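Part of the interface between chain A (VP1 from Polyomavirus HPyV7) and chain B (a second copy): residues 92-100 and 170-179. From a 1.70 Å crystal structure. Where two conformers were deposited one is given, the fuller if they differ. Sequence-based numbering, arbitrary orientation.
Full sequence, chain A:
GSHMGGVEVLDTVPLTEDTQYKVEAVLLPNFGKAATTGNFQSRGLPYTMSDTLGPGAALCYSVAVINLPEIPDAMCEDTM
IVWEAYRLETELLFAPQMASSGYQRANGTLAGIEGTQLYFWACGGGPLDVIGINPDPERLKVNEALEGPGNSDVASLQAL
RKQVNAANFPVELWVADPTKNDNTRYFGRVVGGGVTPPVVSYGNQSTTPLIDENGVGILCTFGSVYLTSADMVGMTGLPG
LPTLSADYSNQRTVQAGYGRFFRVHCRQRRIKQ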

# COMPACT_ATOMS: atom_id res chain seq x y z
N LEU A 92 8.89 -10.34 14.00
CA LEU A 92 7.77 -10.54 14.86
C LEU A 92 7.26 -11.98 14.69
O LEU A 92 7.12 -12.44 13.56
CB LEU A 92 6.68 -9.53 14.49
CG LEU A 92 5.42 -9.54 15.34
CD1 LEU A 92 5.73 -9.36 16.82
CD2 LEU A 92 4.48 -8.44 14.86
N LEU A 93 7.01 -12.67 15.80
CA LEU A 93 6.46 -14.02 15.76
C LEU A 93 4.95 -13.92 15.96
O LEU A 93 4.47 -13.36 16.99
CB LEU A 93 7.06 -14.92 16.85
CG LEU A 93 8.52 -15.31 16.63
CD1 LEU A 93 9.44 -14.28 17.25
CD2 LEU A 93 8.81 -16.68 17.22
N PHE A 94 4.20 -14.45 15.01
CA PHE A 94 2.73 -14.38 15.09
C PHE A 94 2.07 -15.35 14.11
O PHE A 94 2.64 -15.66 13.08
CB PHE A 94 2.28 -12.95 14.81
CG PHE A 94 0.86 -12.69 15.21
CD1 PHE A 94 0.49 -12.76 16.54
CD2 PHE A 94 -0.10 -12.38 14.27
CE1 PHE A 94 -0.82 -12.53 16.94
CE2 PHE A 94 -1.41 -12.14 14.66
CZ PHE A 94 -1.76 -12.21 15.98
N ALA A 95 0.90 -15.86 14.47
CA ALA A 95 0.13 -16.82 13.65
C ALA A 95 -1.25 -16.21 13.35
O ALA A 95 -1.73 -15.40 14.13
CB ALA A 95 -0.05 -18.11 14.40
N PRO A 96 -1.90 -16.60 12.24
CA PRO A 96 -3.27 -16.11 12.02
C PRO A 96 -4.19 -16.57 13.16
O PRO A 96 -4.09 -17.69 13.62
CB PRO A 96 -3.67 -16.75 10.69
CG PRO A 96 -2.79 -17.96 10.54
CD PRO A 96 -1.49 -17.57 11.20
N GLN A 97 -5.09 -15.68 13.59
CA GLN A 97 -6.00 -15.93 14.68
C GLN A 97 -7.40 -16.19 14.07
O GLN A 97 -7.94 -15.35 13.38
CB GLN A 97 -6.06 -14.75 15.62
CG GLN A 97 -4.71 -14.33 16.23
CD GLN A 97 -4.09 -15.42 17.08
OE1 GLN A 97 -4.75 -16.01 17.96
NE2 GLN A 97 -2.80 -15.72 16.81
N MET A 98 -7.91 -17.38 14.30
CA MET A 98 -9.19 -17.84 13.73
C MET A 98 -10.13 -18.23 14.86
O MET A 98 -10.74 -17.37 15.49
CB MET A 98 -8.93 -18.99 12.77
CG MET A 98 -8.04 -18.65 11.58
SD MET A 98 -8.91 -17.74 10.30
CE MET A 98 -9.92 -19.03 9.58
N ALA A 99 -10.25 -19.54 15.17
CA ALA A 99 -11.13 -19.94 16.30
C ALA A 99 -10.72 -19.23 17.59
O ALA A 99 -11.57 -18.94 18.43
CB ALA A 99 -11.12 -21.44 16.53
N SER A 100 -9.43 -18.91 17.73
CA SER A 100 -8.93 -18.23 18.93
C SER A 100 -9.56 -16.86 19.22
O SER A 100 -9.42 -16.38 20.33
CB SER A 100 -7.41 -18.00 18.83
OG SER A 100 -7.13 -17.08 17.78
N PRO B 170 -1.14 -27.46 12.03
CA PRO B 170 -1.97 -26.30 11.69
C PRO B 170 -1.21 -24.98 11.70
O PRO B 170 -0.46 -24.72 12.64
CB PRO B 170 -3.03 -26.29 12.80
CG PRO B 170 -3.05 -27.69 13.30
CD PRO B 170 -1.60 -28.10 13.26
N VAL B 171 -1.48 -24.13 10.72
CA VAL B 171 -0.80 -22.86 10.58
C VAL B 171 -1.22 -21.89 11.69
O VAL B 171 -0.50 -20.97 12.02
CB VAL B 171 -1.05 -22.24 9.18
CG1 VAL B 171 -0.60 -23.20 8.09
CG2 VAL B 171 -2.51 -21.84 8.99
N GLU B 172 -2.39 -22.13 12.28
CA GLU B 172 -2.85 -21.35 13.42
C GLU B 172 -2.04 -21.59 14.71
O GLU B 172 -2.16 -20.79 15.64
CB GLU B 172 -4.31 -21.64 13.71
CG GLU B 172 -5.24 -21.11 12.66
CD GLU B 172 -6.59 -21.79 12.71
OE1 GLU B 172 -7.28 -21.63 13.73
OE2 GLU B 172 -6.94 -22.45 11.73
N LEU B 173 -1.25 -22.67 14.77
CA LEU B 173 -0.61 -23.10 16.01
C LEU B 173 0.93 -23.23 15.96
O LEU B 173 1.57 -23.50 16.99
CB LEU B 173 -1.19 -24.46 16.42
CG LEU B 173 -2.71 -24.57 16.52
CD1 LEU B 173 -3.15 -26.03 16.76
CD2 LEU B 173 -3.20 -23.66 17.66
N TRP B 174 1.52 -23.05 14.78
CA TRP B 174 2.95 -23.34 14.57
C TRP B 174 3.56 -22.21 13.75
O TRP B 174 3.06 -21.96 12.65
CB TRP B 174 3.13 -24.66 13.84
CG TRP B 174 2.70 -25.86 14.65
CD1 TRP B 174 1.51 -26.52 14.60
CD2 TRP B 174 3.48 -26.52 15.65
NE1 TRP B 174 1.50 -27.55 15.51
CE2 TRP B 174 2.71 -27.57 16.16
CE3 TRP B 174 4.78 -26.31 16.16
CZ2 TRP B 174 3.18 -28.42 17.15
CZ3 TRP B 174 5.24 -27.16 17.16
CH2 TRP B 174 4.44 -28.19 17.65
N VAL B 175 4.61 -21.58 14.27
CA VAL B 175 5.25 -20.41 13.68
C VAL B 175 6.71 -20.74 13.31
O VAL B 175 7.41 -21.37 14.11
CB VAL B 175 5.26 -19.25 14.70
CG1 VAL B 175 5.88 -18.00 14.10
CG2 VAL B 175 3.84 -18.93 15.19
N ALA B 176 7.18 -20.29 12.14
CA ALA B 176 8.57 -20.48 11.78
C ALA B 176 9.46 -19.98 12.90
O ALA B 176 9.24 -18.91 13.45
CB ALA B 176 8.90 -19.72 10.49
N ASP B 177 10.50 -20.74 13.21
CA ASP B 177 11.38 -20.45 14.33
C ASP B 177 12.63 -19.64 13.89
O ASP B 177 13.53 -20.21 13.25
CB ASP B 177 11.76 -21.78 14.99
CG ASP B 177 12.60 -21.60 16.27
OD1 ASP B 177 13.00 -20.45 16.60
OD2 ASP B 177 12.90 -22.63 16.92
N PRO B 178 12.70 -18.33 14.22
CA PRO B 178 13.82 -17.51 13.82
C PRO B 178 15.11 -17.80 14.60
O PRO B 178 16.16 -17.36 14.20
CB PRO B 178 13.30 -16.08 14.09
CG PRO B 178 12.39 -16.25 15.25
CD PRO B 178 11.72 -17.56 15.02
N THR B 179 15.03 -18.56 15.70
CA THR B 179 16.21 -18.97 16.44
C THR B 179 16.89 -20.22 15.83
O THR B 179 17.98 -20.59 16.27
CB THR B 179 15.92 -19.23 17.94
OG1 THR B 179 15.20 -20.46 18.12
CG2 THR B 179 15.15 -18.06 18.55
O HOH W 1 -4.29 -19.04 16.09
O HOH W 2 -7.06 -19.67 15.86

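Protein interfaces do not need direct hydrogen bonds to be specific: close apolar packing, with water filling the polar gaps, can do the same work. The contact between residues 92-100 of one VP1 copy and 170-179 of another is a compact example. It buries 434 Å² summed over both sides, and no direct hydrogen bond crosses it.

Walking along chain A, the strand residue Leu92(A) directs its CA-to-CB bond away from chain B and takes no part. Its neighbor Leu93(A) begins the contact. Its CB points sideways, but with chi1 in m the end of the side chain comes nearer, and CD2 lies 3.8 Å from CD of Pro178(B). Its CB is 4.3 Å from CG1 of Val175(B), so one branched leucine reaches both a proline ring and a valine methyl. Val175(B) sits on a short strand with its CB directed toward chain A, which places both its methyls at the seam.

Phe94(A) directs its CA-to-CB bond away from chain B and makes its contact through its backbone, N lying 4.0 Å from Val175(B) CG1. The alternation then brings Ala95(A) round to face chain B. Here the two backbones pass close, with CA of Ala95(A) 5.4 Å from CA of Glu172(B), and a single methyl fills the space: CB is 3.6 Å from O of Glu172(B), 3.7 Å from O of Val171(B) and 4.1 Å from CG2 of Val175(B). Alanine suits such a position because its single methyl fits in the narrow space against two carbonyl oxygens and a valine methyl.

Pro96(A) continues the packing with its ring, CG lying 4.2 Å from CG2 of Val171(B) and CD 3.6 Å from O of the same residue. A proline nitrogen has no hydrogen to donate, but its carbonyl still needs a partner. Water 1 supplies one, donating to O of Pro96(A) and to O of Glu172(B), each at 2.8 Å. Two acceptors that could not bond to each other are thereby joined.

Within this stretch, Gln97(A), its CB pointing away from chain B, braces the loop: its NE2 donates to O of Ala95(A) at 2.9 Å, and its OE1 accepts from OG of Ser100(A) at 2.6 Å, while both ends also bond elsewhere in the structure.

At Met98(A) the character of the contact changes. CB points toward chain B and lies 3.3 Å from OE1 of Glu172(B), while the end of the side chain leads away. Glu172(B), with the largest covered area of any residue here, extends through a chi2 in t, and its CG packs 3.7 Å from O of Pro96(A). Its carboxylate meets the chain A backbone through water 2, which donates to OE1 of Glu172(B) at 2.9 Å and accepts from N of Met98(A) at 2.9 Å and N of Ser100(A) at 3.1 Å. Glutamate suits this place because its methylene groups can pack while its charged end is solvated by an ordered water.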